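Local coordinates for chromosome replication initiation protein (PDB 2VN2) that probably takes part in assembling the primosome during initiation of chromosome replication, and is represented here by its N-terminal domain, which carries magnesium, at residues A[39-44]-A[55-60]; A[32-37]-A[69-74]. All blocks are in the same frame, centred on the assembly; numbering follows the deposited sequence.

Interaction 1. Residues A[39-44]-A[55-60]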
# COMPACT_ATOMS: atom_id res chain seq x y z
N LEU A 39 -1.21 9.67 9.02
CA LEU A 39 -0.53 9.29 7.69
C LEU A 39 0.73 9.98 7.66
O LEU A 39 1.74 9.33 7.36
CB LEU A 39 -1.34 9.75 6.44
CG LEU A 39 -2.50 8.81 6.00
CD1 LEU A 39 -3.14 7.87 7.08
CD2 LEU A 39 -3.64 9.48 5.11
N HIS A 40 0.78 11.32 7.94
CA HIS A 40 2.19 11.91 7.92
C HIS A 40 3.12 11.19 8.94
O HIS A 40 4.28 10.94 8.61
CB HIS A 40 2.33 13.40 8.11
CG HIS A 40 1.68 14.24 7.06
ND1 HIS A 40 2.23 14.45 5.82
CD2 HIS A 40 0.52 14.93 7.07
CE1 HIS A 40 1.43 15.23 5.11
NE2 HIS A 40 0.39 15.53 5.85
N MET A 41 2.66 10.89 10.17
CA MET A 41 3.51 10.16 11.11
C MET A 41 3.89 8.85 10.57
O MET A 41 5.02 8.57 10.67
CB MET A 41 2.97 9.90 12.51
CG MET A 41 2.66 11.21 13.40
SD MET A 41 1.57 10.83 14.88
CE MET A 41 2.33 9.31 15.23
N GLN A 42 2.98 8.07 10.00
CA GLN A 42 3.39 6.76 9.41
C GLN A 42 4.57 6.93 8.42
O GLN A 42 5.56 6.21 8.43
CB GLN A 42 2.24 6.06 8.71
CG GLN A 42 2.62 4.65 8.21
CD GLN A 42 1.55 4.07 7.27
OE1 GLN A 42 0.32 4.47 7.33
NE2 GLN A 42 1.99 3.17 6.33
N SER A 43 4.44 7.96 7.61
CA SER A 43 5.39 8.27 6.55
C SER A 43 6.80 8.60 7.07
O SER A 43 7.80 8.20 6.48
CB SER A 43 4.81 9.46 5.78
OG SER A 43 5.63 9.80 4.69
N PHE A 44 6.88 9.41 8.11
CA PHE A 44 8.08 9.60 8.96
C PHE A 44 8.64 8.28 9.57
O PHE A 44 9.86 8.06 9.51
CB PHE A 44 7.82 10.63 10.07
CG PHE A 44 7.98 12.06 9.63
CD1 PHE A 44 9.21 12.56 9.24
CD2 PHE A 44 6.91 12.91 9.63
CE1 PHE A 44 9.34 13.91 8.81
CE2 PHE A 44 7.02 14.26 9.22
CZ PHE A 44 8.20 14.75 8.82
N ALA A 55 6.64 20.52 14.47
CA ALA A 55 7.09 21.26 13.30
C ALA A 55 7.37 20.41 12.07
O ALA A 55 7.10 20.83 10.96
CB ALA A 55 8.33 22.11 13.62
N GLU A 56 7.95 19.23 12.24
CA GLU A 56 8.20 18.38 11.04
C GLU A 56 6.84 17.92 10.49
O GLU A 56 6.58 18.02 9.28
CB GLU A 56 9.14 17.18 11.35
CG GLU A 56 10.65 17.65 11.74
CD GLU A 56 11.58 16.50 12.30
OE1 GLU A 56 11.15 15.70 13.17
OE2 GLU A 56 12.76 16.41 11.86
N LEU A 57 5.95 17.49 11.38
CA LEU A 57 4.56 17.18 10.99
C LEU A 57 3.89 18.34 10.32
O LEU A 57 3.32 18.13 9.27
CB LEU A 57 3.69 16.48 12.12
CG LEU A 57 4.34 15.21 12.75
CD1 LEU A 57 3.89 14.86 14.20
CD2 LEU A 57 4.15 14.01 11.88
N ALA A 58 4.02 19.57 10.82
CA ALA A 58 3.18 20.68 10.27
C ALA A 58 3.59 21.14 8.89
O ALA A 58 2.79 21.80 8.19
CB ALA A 58 3.14 21.90 11.21
N GLU A 59 4.82 20.79 8.50
CA GLU A 59 5.50 21.36 7.33
C GLU A 59 4.77 20.91 6.11
O GLU A 59 4.68 21.68 5.18
CB GLU A 59 7.04 21.00 7.27
CG GLU A 59 7.52 19.87 6.28
CD GLU A 59 8.97 19.18 6.66
OE1 GLU A 59 9.85 19.93 7.19
OE2 GLU A 59 9.20 17.93 6.43
N ARG A 60 4.21 19.68 6.11
CA ARG A 60 3.41 19.16 4.96
C ARG A 60 1.89 19.28 5.16
O ARG A 60 1.14 18.76 4.39
CB ARG A 60 3.86 17.72 4.55
CG ARG A 60 5.44 17.49 4.35
CD ARG A 60 5.84 16.01 3.84
NE ARG A 60 6.27 14.97 4.84
CZ ARG A 60 5.69 13.76 5.18
NH1 ARG A 60 4.50 13.24 4.70
NH2 ARG A 60 6.37 13.02 6.09
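In the winged-helix unit of this domain, from the helix-turn-helix clan, the C-terminal half of helix 32-45 meets helix 54-59, the short helix leading into the turn of the motif. The segment axes come within 10.0 Å and cross obliquely, at 114°. R60, which follows the short helix, carries much of the contact. Its CB lies 3.5 Å from CE1 of H40, and the two side chains run past each other in opposite directions. An anti chi2 carries the chain on toward helix 32-45, and a bend at chi3 (-97°) sets the guanidinium between H40, S43 and F44. NH1 arrives at the edge of the imidazole, in its plane, 2.8 Å from H40 ND1, with the ring and guanidinium planes 68° apart, yet the angle is too poor for a hydrogen bond; the firm polar partner of H40 is Y25 OH of the second subunit, bound through NE2. NH2 goes over one face of F44, off-centre toward the rim, and makes an off-centre cation-pi contact in which R60 CZ is 4.7 Å from the ring centroid. A long, flexible cation suits this place, since it can brush an imidazole edge and an aromatic face at once. S43, whose small side chain probably lets the guanidinium come close, has OG 3.6 Å from R60 NH2. The apolar half of the contact belongs to L57. Its CD2 branch reaches between F44, at CD2 3.7 Å away, and the thioether chain of M41; L57 also packs on C68 of helix 65-77. The F44 ring continues the apolar contact toward E56, its CZ 3.6 Å from E56 CB, so this glutamate offers a methylene rather than its charge. The tightest apolar touch is M41 CG against L57 CD2, at 3.5 Å.

Interaction 2. Residues A[32-37]-A[69-74]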
# COMPACT_ATOMS: atom_id res chain seq x y z
N GLU A 32 -10.78 14.25 9.93
CA GLU A 32 -9.93 14.13 8.75
C GLU A 32 -8.55 14.65 9.03
O GLU A 32 -7.54 14.08 8.52
CB GLU A 32 -10.58 14.88 7.54
CG GLU A 32 -11.76 14.16 6.91
CD GLU A 32 -13.02 14.11 7.81
OE1 GLU A 32 -13.22 15.09 8.53
OE2 GLU A 32 -13.86 13.16 7.76
N GLY A 33 -8.44 15.81 9.74
CA GLY A 33 -7.08 16.31 10.00
C GLY A 33 -6.17 15.40 10.82
O GLY A 33 -4.94 15.34 10.58
N GLU A 34 -6.73 14.71 11.82
CA GLU A 34 -6.05 13.71 12.64
C GLU A 34 -5.71 12.56 11.79
O GLU A 34 -4.63 12.00 11.96
CB GLU A 34 -6.96 13.24 13.84
CG GLU A 34 -7.17 14.40 14.87
CD GLU A 34 -8.27 14.09 15.87
OE1 GLU A 34 -9.44 13.85 15.47
OE2 GLU A 34 -7.96 14.15 17.09
N LEU A 35 -6.64 12.09 10.94
CA LEU A 35 -6.30 10.96 10.06
C LEU A 35 -5.02 11.31 9.22
O LEU A 35 -3.98 10.62 9.33
CB LEU A 35 -7.51 10.50 9.21
CG LEU A 35 -7.09 9.27 8.42
CD1 LEU A 35 -7.10 7.99 9.29
CD2 LEU A 35 -8.11 9.07 7.35
N VAL A 36 -5.07 12.41 8.45
CA VAL A 36 -3.94 12.80 7.66
C VAL A 36 -2.70 12.98 8.58
O VAL A 36 -1.59 12.66 8.18
CB VAL A 36 -4.25 14.05 6.82
CG1 VAL A 36 -2.93 14.46 5.89
CG2 VAL A 36 -5.47 13.82 5.96
N LEU A 37 -2.87 13.49 9.82
CA LEU A 37 -1.68 13.65 10.70
C LEU A 37 -1.04 12.26 10.95
O LEU A 37 0.18 12.11 10.87
CB LEU A 37 -2.00 14.41 12.03
CG LEU A 37 -0.80 14.57 13.04
CD1 LEU A 37 -1.12 15.56 14.06
CD2 LEU A 37 -0.59 13.24 13.82
N MET A 69 1.01 20.46 17.32
CA MET A 69 1.31 19.98 18.72
C MET A 69 0.07 19.76 19.53
O MET A 69 -0.03 18.84 20.35
CB MET A 69 2.23 20.95 19.53
CG MET A 69 2.37 20.40 21.03
SD MET A 69 3.30 18.82 21.02
CE MET A 69 2.30 17.57 21.82
N GLU A 70 -0.91 20.64 19.35
CA GLU A 70 -2.24 20.46 19.99
C GLU A 70 -2.89 19.15 19.57
O GLU A 70 -3.46 18.42 20.37
CB GLU A 70 -3.06 21.66 19.47
CG GLU A 70 -4.37 22.12 20.11
CD GLU A 70 -4.13 23.07 21.28
OE1 GLU A 70 -3.96 22.45 22.38
OE2 GLU A 70 -4.12 24.36 21.09
N MET A 71 -2.85 18.86 18.26
CA MET A 71 -3.46 17.65 17.72
C MET A 71 -2.72 16.42 18.25
O MET A 71 -3.35 15.51 18.57
CB MET A 71 -3.39 17.69 16.17
CG MET A 71 -4.01 18.91 15.53
SD MET A 71 -3.93 19.08 13.71
CE MET A 71 -4.69 17.51 13.28
N VAL A 72 -1.39 16.40 18.31
CA VAL A 72 -0.61 15.23 18.87
C VAL A 72 -0.97 15.06 20.33
O VAL A 72 -1.38 13.95 20.77
CB VAL A 72 0.88 15.42 18.74
CG1 VAL A 72 1.61 14.27 19.39
CG2 VAL A 72 1.31 15.71 17.12
N ARG A 73 -0.93 16.17 21.09
CA ARG A 73 -1.50 16.18 22.45
C ARG A 73 -2.92 15.56 22.58
O ARG A 73 -3.14 14.69 23.42
CB ARG A 73 -1.43 17.62 23.02
CG ARG A 73 -1.61 17.73 24.53
CD ARG A 73 -1.09 19.12 25.18
NE ARG A 73 0.25 19.64 24.73
CZ ARG A 73 0.51 20.94 24.50
NH1 ARG A 73 1.72 21.38 24.10
NH2 ARG A 73 -0.48 21.82 24.67
N ARG A 74 -3.88 16.01 21.76
CA ARG A 74 -5.28 15.47 21.79
C ARG A 74 -5.34 13.97 21.38
O ARG A 74 -6.15 13.21 21.94
CB ARG A 74 -6.28 16.37 20.97
CG ARG A 74 -7.77 15.81 20.80
CD ARG A 74 -9.01 16.82 21.27
NE ARG A 74 -10.45 16.37 21.06
CZ ARG A 74 -11.30 16.74 20.06
NH1 ARG A 74 -10.91 17.59 19.11
NH2 ARG A 74 -12.53 16.22 19.99
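The first turns of helix 32-45 lie across helix 65-77 almost at a right angle (91°), with the segment axes 10.8 Å apart and the closest CA pair, E34 and M71, 6.9 Å apart. At this spacing side chains must bridge most of the gap, and M71 does so best. Its CG stands anti to the carbonyl carbon, the chain runs straight through chi2 (178°) and then bends at chi3, which brings the methyl CE onto the backbone of helix 32-45 at G33, 3.5 Å from G33 O. That oxygen also accepts the helical bond from L37 N, so the methyl adds van der Waals contact to an already engaged carbonyl. At G33 the methyl lies directly against the backbone carbonyl, and the unbranched, pliable methionine can follow the helix surface closely. One turn on, L37 slides past M71 in the opposite direction, its CG anti to the backbone N. Its CD1 meets M71 CB at 3.8 Å and V72 CG2 at 3.9 Å, so a single leucine methyl touches neighbouring residues of helix 65-77. E34 and R74 cross at about a right angle on the polar side. There E34 OE2 is 4.1 Å from R74 CG and 5.0 Å from R74 NH1, too far for a salt bridge, although the opposite charge may still favour an ionised carboxylate. The carboxylate is held elsewhere: OE2 pairs with K78, and OE1 accepts from the backbone N of G31 just before the helix. Beyond this crossing, L37 also packs on C68 and L75 of helix 65-77, V72 continues onto L57 of helix 54-59 and I81 ahead of strand 82-83, while L35 of helix 32-45 packs on V36 of the second subunit.

In the fold
From the N terminus, helix 3-11, strand 14-18 and helix 19-22 precede helix 32-45, which serves both contacts: its first turns enter interaction 2 and its later turns interaction 1. The chain then closes the shorter loop, 39-44 with 55-60, when helix 54-59 folds back. It goes on into helix 65-77, where 69-74 closes the longer loop on 32-37. Interaction 1 is therefore enclosed within interaction 2 along the sequence, without crossing it. Their centres are 10 Å apart, and L57 CD1 joins them by packing against V72 CG2, 4.0 Å away. Together they tie the three helices of the winged-helix unit, and both also border the second subunit.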